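Local atomic coordinates of lysosome-associated membrane glycoprotein 3 (Homo sapiens, PDB entry 4AKM), a protein that sits in the lysosomal membrane as a glycoprotein and takes part in the unfolded protein response and in fusion of lysosomes with autophagosomes, thereby modulating autophagy. Residues A[21-26]-A[132-137]; A[83-88]-A[122-127]. All blocks are in the same frame, centred on the assembly; numbering follows the deposited sequence.

Contact 1: residues A[21-26]-A[132-137]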
loop_
_atom_site.group_PDB
_atom_site.type_symbol
_atom_site.label_atom_id
_atom_site.label_comp_id
_atom_site.label_asym_id
_atom_site.label_seq_id
_atom_site.Cartn_x
_atom_site.Cartn_y
_atom_site.Cartn_z
ATOM N N MET A 21 -7.219 0.075 -4.315
ATOM C CA MET A 21 -7.311 -0.570 -3.009
ATOM C C MET A 21 -7.912 0.381 -1.994
ATOM O O MET A 21 -7.989 1.588 -2.218
ATOM C CB MET A 21 -5.939 -1.035 -2.506
ATOM C CG MET A 21 -4.924 0.085 -2.281
ATOM S SD MET A 21 -3.200 -0.404 -2.549
ATOM C CE MET A 21 -3.030 -1.770 -1.417
ATOM N N GLY A 22 -8.342 -0.188 -0.880
ATOM C CA GLY A 22 -8.760 0.563 0.278
ATOM C C GLY A 22 -7.715 0.291 1.328
ATOM O O GLY A 22 -7.191 -0.818 1.417
ATOM N N ILE A 23 -7.390 1.311 2.110
ATOM C CA ILE A 23 -6.347 1.181 3.117
ATOM C C ILE A 23 -6.808 1.755 4.453
ATOM O O ILE A 23 -7.456 2.801 4.518
ATOM C CB ILE A 23 -5.016 1.813 2.642
ATOM C CG1 ILE A 23 -4.504 1.071 1.409
ATOM C CG2 ILE A 23 -3.969 1.766 3.737
ATOM C CD1 ILE A 23 -3.543 1.871 0.575
ATOM N N GLN A 24 -6.490 1.024 5.512
ATOM C CA GLN A 24 -6.883 1.372 6.859
ATOM C C GLN A 24 -5.627 1.310 7.721
ATOM O O GLN A 24 -4.762 0.460 7.511
ATOM C CB GLN A 24 -7.944 0.377 7.360
ATOM C CG GLN A 24 -8.621 0.763 8.672
ATOM C CD GLN A 24 -9.740 -0.196 9.078
ATOM O OE1 GLN A 24 -9.486 -1.298 9.568
ATOM N NE2 GLN A 24 -10.984 0.227 8.877
ATOM N N LEU A 25 -5.509 2.223 8.675
ATOM C CA LEU A 25 -4.407 2.178 9.623
ATOM C C LEU A 25 -4.965 1.934 11.015
ATOM O O LEU A 25 -5.881 2.623 11.443
ATOM C CB LEU A 25 -3.590 3.473 9.580
ATOM C CG LEU A 25 -2.741 3.683 8.321
ATOM C CD1 LEU A 25 -2.047 5.043 8.325
ATOM C CD2 LEU A 25 -1.723 2.562 8.162
ATOM N N ILE A 26 -4.422 0.944 11.708
ATOM C CA ILE A 26 -4.865 0.616 13.053
ATOM C C ILE A 26 -3.751 0.916 14.049
ATOM O O ILE A 26 -2.677 0.315 13.970
ATOM C CB ILE A 26 -5.260 -0.884 13.184
ATOM C CG1 ILE A 26 -6.539 -1.200 12.400
ATOM C CG2 ILE A 26 -5.436 -1.267 14.650
ATOM C CD1 ILE A 26 -6.313 -1.575 10.955
ATOM N N VAL A 132 -1.199 -1.852 9.226
ATOM C CA VAL A 132 -1.908 -1.433 8.029
ATOM C C VAL A 132 -2.761 -2.591 7.501
ATOM O O VAL A 132 -2.347 -3.748 7.556
ATOM C CB VAL A 132 -0.943 -0.869 6.946
ATOM C CG1 VAL A 132 0.077 -1.909 6.525
ATOM C CG2 VAL A 132 -1.714 -0.349 5.746
ATOM N N LYS A 133 -3.966 -2.273 7.033
ATOM C CA LYS A 133 -4.840 -3.254 6.402
ATOM C C LYS A 133 -5.287 -2.805 5.013
ATOM O O LYS A 133 -5.695 -1.661 4.822
ATOM C CB LYS A 133 -6.054 -3.565 7.285
ATOM C CG LYS A 133 -5.909 -4.865 8.070
ATOM C CD LYS A 133 -6.719 -4.861 9.359
ATOM C CE LYS A 133 -6.150 -5.869 10.362
ATOM N NZ LYS A 133 -6.770 -5.764 11.722
ATOM N N THR A 134 -5.191 -3.710 4.044
ATOM C CA THR A 134 -5.643 -3.421 2.688
ATOM C C THR A 134 -6.889 -4.218 2.357
ATOM O O THR A 134 -7.146 -5.266 2.944
ATOM C CB THR A 134 -4.571 -3.741 1.631
ATOM O OG1 THR A 134 -4.465 -5.162 1.457
ATOM C CG2 THR A 134 -3.228 -3.174 2.048
ATOM N N THR A 135 -7.650 -3.725 1.391
ATOM C CA THR A 135 -8.897 -4.368 1.010
ATOM C C THR A 135 -9.192 -4.009 -0.438
ATOM O O THR A 135 -8.699 -3.005 -0.923
ATOM C CB THR A 135 -10.046 -3.886 1.916
ATOM O OG1 THR A 135 -11.255 -4.556 1.556
ATOM C CG2 THR A 135 -10.263 -2.408 1.758
ATOM N N ASP A 136 -9.972 -4.828 -1.139
ATOM C CA ASP A 136 -10.373 -4.506 -2.517
ATOM C C ASP A 136 -9.191 -4.212 -3.438
ATOM O O ASP A 136 -9.273 -3.378 -4.337
ATOM C CB ASP A 136 -11.355 -3.338 -2.528
ATOM C CG ASP A 136 -12.720 -3.733 -2.022
ATOM O OD1 ASP A 136 -13.289 -4.694 -2.575
ATOM O OD2 ASP A 136 -13.211 -3.105 -1.062
ATOM N N VAL A 137 -8.090 -4.908 -3.190
ATOM C CA VAL A 137 -6.847 -4.667 -3.896
ATOM C C VAL A 137 -6.855 -5.216 -5.315
ATOM O O VAL A 137 -7.129 -6.393 -5.537
ATOM C CB VAL A 137 -5.659 -5.310 -3.142
ATOM C CG1 VAL A 137 -4.369 -5.137 -3.924
ATOM C CG2 VAL A 137 -5.531 -4.731 -1.744
#
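V132 packs between two side chains of the neighbouring strand: its CG2 meets CG2 of I23 at 3.7 Å, and CD2 of L25 closes on its CB at the same distance. With CG2 anti to the backbone N (chi1 60° for CG1), V132 puts that methyl against Q24 O (3.6 Å) and beside I23 CG2. This is the tightly packed face, where I23, L25, V132 and T134 are all buried. Further along it, M21 bends at chi2 and chi3, and its CE comes 3.7 Å from CG2 of T134; its CB also rests against CG2 of V137, the two side chains lying side by side. T134 and V137 also touch F108 of strand 97-110. The other face, with Q24, K133 and T135, is partly exposed to solvent. CB of Q24 and CB of K133 stay 4.4 Å apart, and the Q24 amide turns to N41, where its NE2 is hydrogen-bonded to OD1. I26 CD1 reaches the K133 chain at CD, 3.7 Å away, while CG2 of T135 lies 3.6 Å from CA of G22. Between the two faces, the backbone pairs G22 with T135 and Q24 with K133. The K133 N-H points almost straight at Q24 O (172°), whereas that of T135 meets G22 O at a more bent 136°. At D136 the chain turns a corner, and V137 starts the next strand. The whole is an antiparallel beta ladder with a buried, mostly apolar face and a partly exposed polar one, part of a beta-prism sheet in the membrane-proximal luminal domain of this LAMP-family protein.

Contact 2: residues A[83-88]-A[122-127]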
loop_
_atom_site.group_PDB
_atom_site.type_symbol
_atom_site.label_atom_id
_atom_site.label_comp_id
_atom_site.label_asym_id
_atom_site.label_seq_id
_atom_site.Cartn_x
_atom_site.Cartn_y
_atom_site.Cartn_z
ATOM N N SER A 83 7.942 -4.938 -1.606
ATOM C CA SER A 83 9.124 -5.269 -0.820
ATOM C C SER A 83 9.253 -4.425 0.446
ATOM O O SER A 83 10.029 -4.761 1.342
ATOM C CB SER A 83 10.391 -5.141 -1.665
ATOM O OG SER A 83 10.625 -3.793 -2.022
ATOM N N GLU A 84 8.506 -3.327 0.531
ATOM C CA GLU A 84 8.570 -2.522 1.754
ATOM C C GLU A 84 7.275 -1.770 2.047
ATOM O O GLU A 84 6.601 -1.307 1.131
ATOM C CB GLU A 84 9.754 -1.545 1.698
ATOM C CG GLU A 84 9.871 -0.625 2.909
ATOM C CD GLU A 84 11.233 0.033 3.017
ATOM O OE1 GLU A 84 12.237 -0.707 3.086
ATOM O OE2 GLU A 84 11.300 1.284 3.038
ATOM N N VAL A 85 6.906 -1.661 3.322
ATOM C CA VAL A 85 5.751 -0.823 3.657
ATOM C C VAL A 85 6.028 0.122 4.812
ATOM O O VAL A 85 6.421 -0.300 5.888
ATOM C CB VAL A 85 4.483 -1.629 3.990
ATOM C CG1 VAL A 85 3.295 -0.683 4.109
ATOM C CG2 VAL A 85 4.217 -2.683 2.930
ATOM N N GLY A 86 5.806 1.407 4.580
ATOM C CA GLY A 86 6.003 2.385 5.621
ATOM C C GLY A 86 4.737 3.174 5.829
ATOM O O GLY A 86 3.962 3.362 4.905
ATOM N N ALA A 87 4.514 3.622 7.056
ATOM C CA ALA A 87 3.396 4.508 7.320
ATOM C C ALA A 87 3.707 5.507 8.420
ATOM O O ALA A 87 4.575 5.283 9.282
ATOM C CB ALA A 87 2.142 3.728 7.645
ATOM N N TYR A 88 2.971 6.607 8.364
ATOM C CA TYR A 88 3.141 7.710 9.284
ATOM C C TYR A 88 1.751 8.280 9.501
ATOM O O TYR A 88 1.032 8.553 8.537
ATOM C CB TYR A 88 4.049 8.736 8.620
ATOM C CG TYR A 88 4.454 9.949 9.425
ATOM C CD1 TYR A 88 3.596 11.034 9.565
ATOM C CD2 TYR A 88 5.719 10.034 9.992
ATOM C CE1 TYR A 88 3.972 12.157 10.276
ATOM C CE2 TYR A 88 6.107 11.159 10.705
ATOM C CZ TYR A 88 5.229 12.218 10.842
ATOM O OH TYR A 88 5.605 13.339 11.548
ATOM N N GLN A 122 -6.213 -7.852 3.775
ATOM C CA GLN A 122 -4.825 -8.194 4.064
ATOM C C GLN A 122 -4.272 -7.281 5.145
ATOM O O GLN A 122 -4.689 -6.134 5.277
ATOM C CB GLN A 122 -3.959 -8.128 2.803
ATOM C CG GLN A 122 -4.322 -9.161 1.744
ATOM C CD GLN A 122 -4.262 -10.592 2.262
ATOM O OE1 GLN A 122 -5.255 -11.127 2.764
ATOM N NE2 GLN A 122 -3.095 -11.218 2.136
ATOM N N SER A 123 -3.319 -7.793 5.911
ATOM C CA SER A 123 -2.857 -7.108 7.106
ATOM C C SER A 123 -1.357 -7.219 7.301
ATOM O O SER A 123 -0.742 -8.227 6.949
ATOM C CB SER A 123 -3.564 -7.679 8.332
ATOM O OG SER A 123 -2.804 -7.448 9.502
ATOM N N LEU A 124 -0.776 -6.178 7.885
ATOM C CA LEU A 124 0.650 -6.165 8.166
ATOM C C LEU A 124 0.953 -5.312 9.395
ATOM O O LEU A 124 0.540 -4.153 9.470
ATOM C CB LEU A 124 1.401 -5.616 6.961
ATOM C CG LEU A 124 2.908 -5.819 7.015
ATOM C CD1 LEU A 124 3.210 -7.307 6.980
ATOM C CD2 LEU A 124 3.586 -5.084 5.868
ATOM N N GLN A 125 1.658 -5.885 10.368
ATOM C CA GLN A 125 2.132 -5.091 11.499
ATOM C C GLN A 125 3.375 -4.321 11.076
ATOM O O GLN A 125 4.386 -4.919 10.711
ATOM C CB GLN A 125 2.430 -5.964 12.722
ATOM C CG GLN A 125 1.212 -6.305 13.567
ATOM C CD GLN A 125 0.963 -5.317 14.697
ATOM O OE1 GLN A 125 1.398 -4.168 14.648
ATOM N NE2 GLN A 125 0.260 -5.771 15.729
ATOM N N LEU A 126 3.290 -2.994 11.113
ATOM C CA LEU A 126 4.404 -2.143 10.696
ATOM C C LEU A 126 5.353 -1.871 11.858
ATOM O O LEU A 126 6.564 -2.050 11.740
ATOM C CB LEU A 126 3.886 -0.836 10.095
ATOM C CG LEU A 126 2.950 -1.017 8.899
ATOM C CD1 LEU A 126 2.609 0.319 8.282
ATOM C CD2 LEU A 126 3.552 -1.959 7.860
ATOM N N SER A 127 4.785 -1.433 12.977
ATOM C CA SER A 127 5.509 -1.331 14.233
ATOM C C SER A 127 4.776 -2.200 15.239
ATOM O O SER A 127 3.971 -3.048 14.865
ATOM C CB SER A 127 5.547 0.111 14.726
ATOM O OG SER A 127 4.261 0.537 15.136
#
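L126 overlaps the inward face of strand 80-90 with both of its methyls: CD1 sits against CB of A87 at 3.5 Å, and CD2 lies 3.9 Å from the carbonyl O of V85 and 4.0 Å from CG1 of the same valine. Its CG is anti to the carbonyl carbon (chi1 -58°), and the branched end spans the backbone at G86, whose C lies 4.3 Å from CD1. The V85 and L126 side chains cross at about a right angle; the two methyls of L126 reach V85 and A87 on the same face of the strand. L124 adds a second, smaller touch, its CD2 meeting CG2 of V85 at 3.8 Å. V85 thus offers one methyl to each leucine, CG1 to L126 and CG2 to L124. No hydrogen bond links the two segments; the contact is apolar and buries 167 Å² in all. L71 of strand 67-75 also touches V85, while L130 and V132 of strand 130-135 pack on A87 and L126 respectively, continuing the apolar layer. Here side chains of strand 122-125 and the turn that follows it meet strand 80-90 of the other sheet without any shared backbone pairing, the sheet-on-sheet core packing of the beta-prism fold adopted by this luminal domain.

The two contacts, with centres 10 Å apart, are of two kinds: contact 1 pairs strands within one sheet, contact 2 packs that sheet on the other. Strands 122-125 and 130-135 follow each other in the chain and lie side by side, and probable hydrogen bonds join them, T134 N to Q122 O at 2.8 Å and V132 N to L124 O at 2.9 Å. Along the chain, contact 2 is nested inside the loop that contact 1 closes. G86 of contact 2 is about 6 Å and the L25 side chain of contact 1 about 12 Å away from the glycan, both measured to the N-acetylglucosamine on N70.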